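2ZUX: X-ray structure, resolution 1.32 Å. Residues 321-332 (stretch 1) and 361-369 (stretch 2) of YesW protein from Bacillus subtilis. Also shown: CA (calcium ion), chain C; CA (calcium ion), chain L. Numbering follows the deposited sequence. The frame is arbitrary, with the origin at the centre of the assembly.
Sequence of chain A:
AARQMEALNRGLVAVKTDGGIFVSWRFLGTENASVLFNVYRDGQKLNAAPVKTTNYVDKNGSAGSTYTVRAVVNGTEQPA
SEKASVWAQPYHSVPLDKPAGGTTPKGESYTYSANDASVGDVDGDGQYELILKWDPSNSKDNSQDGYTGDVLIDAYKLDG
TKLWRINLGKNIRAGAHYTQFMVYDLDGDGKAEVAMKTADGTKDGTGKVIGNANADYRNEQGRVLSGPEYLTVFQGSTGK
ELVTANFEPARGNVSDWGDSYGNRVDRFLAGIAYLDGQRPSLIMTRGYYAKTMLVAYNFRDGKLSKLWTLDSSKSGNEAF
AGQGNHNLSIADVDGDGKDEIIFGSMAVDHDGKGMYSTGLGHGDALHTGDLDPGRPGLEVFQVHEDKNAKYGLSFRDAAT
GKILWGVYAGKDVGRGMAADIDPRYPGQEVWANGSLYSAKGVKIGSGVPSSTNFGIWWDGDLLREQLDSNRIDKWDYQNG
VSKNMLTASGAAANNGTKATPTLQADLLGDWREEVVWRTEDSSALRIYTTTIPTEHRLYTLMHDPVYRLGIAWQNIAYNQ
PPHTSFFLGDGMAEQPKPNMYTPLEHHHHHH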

# COMPACT_ATOMS: atom_id res chain seq x y z
N ALA A 321 -12.16 -7.06 -20.63
CA ALA A 321 -11.78 -5.73 -21.09
C ALA A 321 -12.69 -4.70 -20.44
O ALA A 321 -13.85 -4.99 -20.16
CB ALA A 321 -11.93 -5.65 -22.60
N GLY A 322 -12.17 -3.50 -20.20
CA GLY A 322 -13.01 -2.38 -19.77
C GLY A 322 -13.46 -2.38 -18.31
O GLY A 322 -14.34 -1.61 -17.94
N GLN A 323 -12.83 -3.22 -17.48
CA GLN A 323 -13.32 -3.44 -16.11
C GLN A 323 -12.42 -2.90 -15.01
O GLN A 323 -12.87 -2.75 -13.88
CB GLN A 323 -13.59 -4.93 -15.87
CG GLN A 323 -14.57 -5.58 -16.86
CD GLN A 323 -15.84 -4.78 -17.01
OE1 GLN A 323 -16.54 -4.49 -16.03
NE2 GLN A 323 -16.16 -4.41 -18.24
N GLY A 324 -11.15 -2.65 -15.32
CA GLY A 324 -10.19 -2.31 -14.28
C GLY A 324 -10.32 -0.91 -13.71
O GLY A 324 -10.84 0.01 -14.36
N ASN A 325 -9.85 -0.76 -12.48
CA ASN A 325 -9.78 0.51 -11.78
C ASN A 325 -8.38 1.10 -11.91
O ASN A 325 -7.46 0.47 -12.41
CB ASN A 325 -10.02 0.26 -10.29
CG ASN A 325 -11.48 0.35 -9.87
OD1 ASN A 325 -12.41 0.12 -10.67
ND2 ASN A 325 -11.69 0.70 -8.61
N HIS A 326 -8.20 2.33 -11.40
CA HIS A 326 -6.85 2.87 -11.16
C HIS A 326 -6.22 2.27 -9.90
O HIS A 326 -5.48 2.95 -9.19
CB HIS A 326 -6.87 4.39 -10.96
CG HIS A 326 -7.65 5.15 -11.99
ND1 HIS A 326 -7.21 5.34 -13.28
CD2 HIS A 326 -8.83 5.79 -11.89
CE1 HIS A 326 -8.10 6.08 -13.93
NE2 HIS A 326 -9.08 6.37 -13.10
N ASN A 327 -6.54 1.02 -9.62
CA ASN A 327 -6.09 0.32 -8.42
C ASN A 327 -6.54 -1.13 -8.52
O ASN A 327 -7.34 -1.47 -9.39
CB ASN A 327 -6.56 1.00 -7.11
CG ASN A 327 -7.87 1.77 -7.25
OD1 ASN A 327 -7.88 3.02 -7.22
ND2 ASN A 327 -8.96 1.05 -7.40
N LEU A 328 -6.00 -1.97 -7.66
CA LEU A 328 -6.39 -3.38 -7.60
C LEU A 328 -6.25 -3.86 -6.16
O LEU A 328 -5.70 -3.15 -5.31
CB LEU A 328 -5.57 -4.24 -8.57
CG LEU A 328 -4.04 -4.15 -8.61
CD1 LEU A 328 -3.38 -4.66 -7.33
CD2 LEU A 328 -3.51 -4.92 -9.81
N SER A 329 -6.76 -5.05 -5.87
CA SER A 329 -6.53 -5.71 -4.60
C SER A 329 -6.06 -7.13 -4.86
O SER A 329 -6.25 -7.67 -5.95
CB SER A 329 -7.79 -5.78 -3.75
OG SER A 329 -8.41 -4.51 -3.59
N ILE A 330 -5.45 -7.74 -3.84
CA ILE A 330 -4.95 -9.11 -3.93
C ILE A 330 -5.36 -9.84 -2.66
O ILE A 330 -5.08 -9.37 -1.56
CB ILE A 330 -3.41 -9.16 -4.02
CG1 ILE A 330 -2.87 -8.24 -5.11
CG2 ILE A 330 -2.93 -10.60 -4.20
CD1 ILE A 330 -3.10 -8.73 -6.50
N ALA A 331 -6.01 -10.98 -2.82
CA ALA A 331 -6.49 -11.74 -1.66
C ALA A 331 -6.83 -13.15 -2.07
O ALA A 331 -7.22 -13.40 -3.22
CB ALA A 331 -7.71 -11.07 -1.04
N ASP A 332 -6.75 -14.07 -1.12
CA ASP A 332 -7.28 -15.41 -1.33
C ASP A 332 -8.78 -15.33 -1.09
O ASP A 332 -9.23 -15.28 0.06
CB ASP A 332 -6.62 -16.41 -0.38
CG ASP A 332 -7.23 -17.80 -0.48
OD1 ASP A 332 -7.92 -18.09 -1.48
OD2 ASP A 332 -7.02 -18.60 0.45
CA CA C . -11.15 6.91 -13.45
CA CA L . -7.48 -18.53 -3.67
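Stretch 2 (361-369) GHGDALHTG

Stretch 2 runs alongside stretch 1 in the same direction. Its first residues are extended loop, and it ends as a strand through Gly 369; the axis of this strand and that of strand 329-331 approach to 7.6 Å with 10° between their N-to-C directions, so the two are nearly parallel. The chains are closest at the start, where the CA atoms of Gln 323 and Gly 361 lie 4.1 Å apart, and more open later, with 6.3 Å between the CA atoms of Ser 329 and Thr 368.

At the narrow end, Gly 361 adopts a positive phi (79/-172), and its CA lies 3.3 Å from Gly 322 O in a CA-H...O contact. Gln 323 points its CB away from stretch 2, but chi1 and chi2 both in m fold the chain back: OE1 accepts a hydrogen bond from Gly 361 N at 2.9 Å, while NE2 donates to Ala 321 O at 3.1 Å. Water 1 accepts from His 362 N (2.9 Å) and donates to Gly 322 O (2.7 Å).

His 362 takes chi1 t (166°) and chi2 78°, which gives its ring two tasks. His 362 ND1 donates to Gly 324 O at 2.8 Å, near the ring plane, and His 362 NE2 binds the chain C calcium at 2.2 Å. His 326, with chi1 m and chi2 -73°, brings its own NE2 to 2.2 Å from the same ion, and Asp 364, chi1 m, turns OD1 back to 2.1 Å from it although its CB points away. The shared metal accounts for the 2.9 Å between His 326 NE2 and His 362 NE2, which is no hydrogen bond. The rings meet at 84°, the edge of His 362 toward the face of His 326, centroids 4.2 Å apart.

Asn 325 has an off-rotamer chi1 of -91°, an orientation that lets its amide span the neighbouring backbone: OD1 accepts a weak hydrogen bond from Gly 363 N (2.9 Å), and ND2 donates a weak one to Ala 365 O (3.0 Å). His 326 N adds a weak bond to Gly 363 O at 3.4 Å.

Farther along, Leu 366 (chi1 t, chi2 p) points toward stretch 1 and packs CD2 3.7 Å from Leu 328 CA. Ser 329 and Thr 368, both chi1 m, also face the opposing stretch, with Ser 329 OG 3.0 Å from Thr 368 OG1. Water 3 lies 2.8 Å from Ser 329 OG and accepts from Thr 368 N at 2.9 Å.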

# COMPACT_ATOMS: atom_id res chain seq x y z
N GLY A 361 -17.75 -1.98 -15.15
CA GLY A 361 -16.74 -1.13 -15.75
C GLY A 361 -15.83 -0.42 -14.75
O GLY A 361 -15.87 -0.67 -13.54
N HIS A 362 -15.03 0.48 -15.31
CA HIS A 362 -13.96 1.17 -14.61
C HIS A 362 -14.43 2.03 -13.45
O HIS A 362 -15.47 2.70 -13.54
CB HIS A 362 -13.23 2.06 -15.63
CG HIS A 362 -12.33 3.08 -15.00
ND1 HIS A 362 -11.09 2.77 -14.50
CD2 HIS A 362 -12.50 4.41 -14.79
CE1 HIS A 362 -10.54 3.85 -13.98
NE2 HIS A 362 -11.37 4.86 -14.15
N GLY A 363 -13.64 2.05 -12.38
CA GLY A 363 -13.85 3.00 -11.29
C GLY A 363 -12.56 3.45 -10.63
O GLY A 363 -11.46 3.03 -11.01
N ASP A 364 -12.70 4.29 -9.62
CA ASP A 364 -11.56 5.01 -9.05
C ASP A 364 -11.18 4.59 -7.64
O ASP A 364 -10.11 4.99 -7.16
CB ASP A 364 -11.80 6.52 -9.06
CG ASP A 364 -11.47 7.14 -10.39
OD1 ASP A 364 -11.69 6.48 -11.43
OD2 ASP A 364 -11.03 8.32 -10.41
N ALA A 365 -12.03 3.82 -6.97
CA ALA A 365 -11.73 3.36 -5.61
C ALA A 365 -12.24 1.94 -5.45
O ALA A 365 -13.19 1.53 -6.13
CB ALA A 365 -12.37 4.29 -4.58
N LEU A 366 -11.62 1.20 -4.53
CA LEU A 366 -11.81 -0.24 -4.42
C LEU A 366 -11.40 -0.69 -3.03
O LEU A 366 -10.35 -0.29 -2.54
CB LEU A 366 -10.91 -0.92 -5.44
CG LEU A 366 -11.01 -2.43 -5.65
CD1 LEU A 366 -12.37 -2.81 -6.23
CD2 LEU A 366 -9.91 -2.87 -6.59
N HIS A 367 -12.23 -1.54 -2.42
CA HIS A 367 -11.97 -2.07 -1.08
C HIS A 367 -12.29 -3.55 -1.02
O HIS A 367 -13.43 -3.94 -1.21
CB HIS A 367 -12.82 -1.30 -0.07
CG HIS A 367 -12.40 0.12 0.04
ND1 HIS A 367 -12.93 1.14 -0.73
CD2 HIS A 367 -11.42 0.67 0.78
CE1 HIS A 367 -12.29 2.26 -0.44
NE2 HIS A 367 -11.37 2.00 0.47
N THR A 368 -11.26 -4.36 -0.76
CA THR A 368 -11.41 -5.81 -0.64
C THR A 368 -11.00 -6.24 0.76
O THR A 368 -9.84 -6.05 1.15
CB THR A 368 -10.53 -6.54 -1.66
OG1 THR A 368 -10.90 -6.14 -2.99
CG2 THR A 368 -10.69 -8.05 -1.53
N GLY A 369 -11.94 -6.80 1.51
CA GLY A 369 -11.64 -7.25 2.87
C GLY A 369 -12.82 -8.03 3.40
O GLY A 369 -13.71 -8.41 2.63
O HOH W 1 -15.38 0.87 -18.21
O HOH W 2 -7.64 -1.82 -3.78
O HOH W 3 -8.54 -3.36 -1.03
O HOH W 4 -10.86 8.94 -12.91
O HOH W 5 -10.80 7.59 -15.49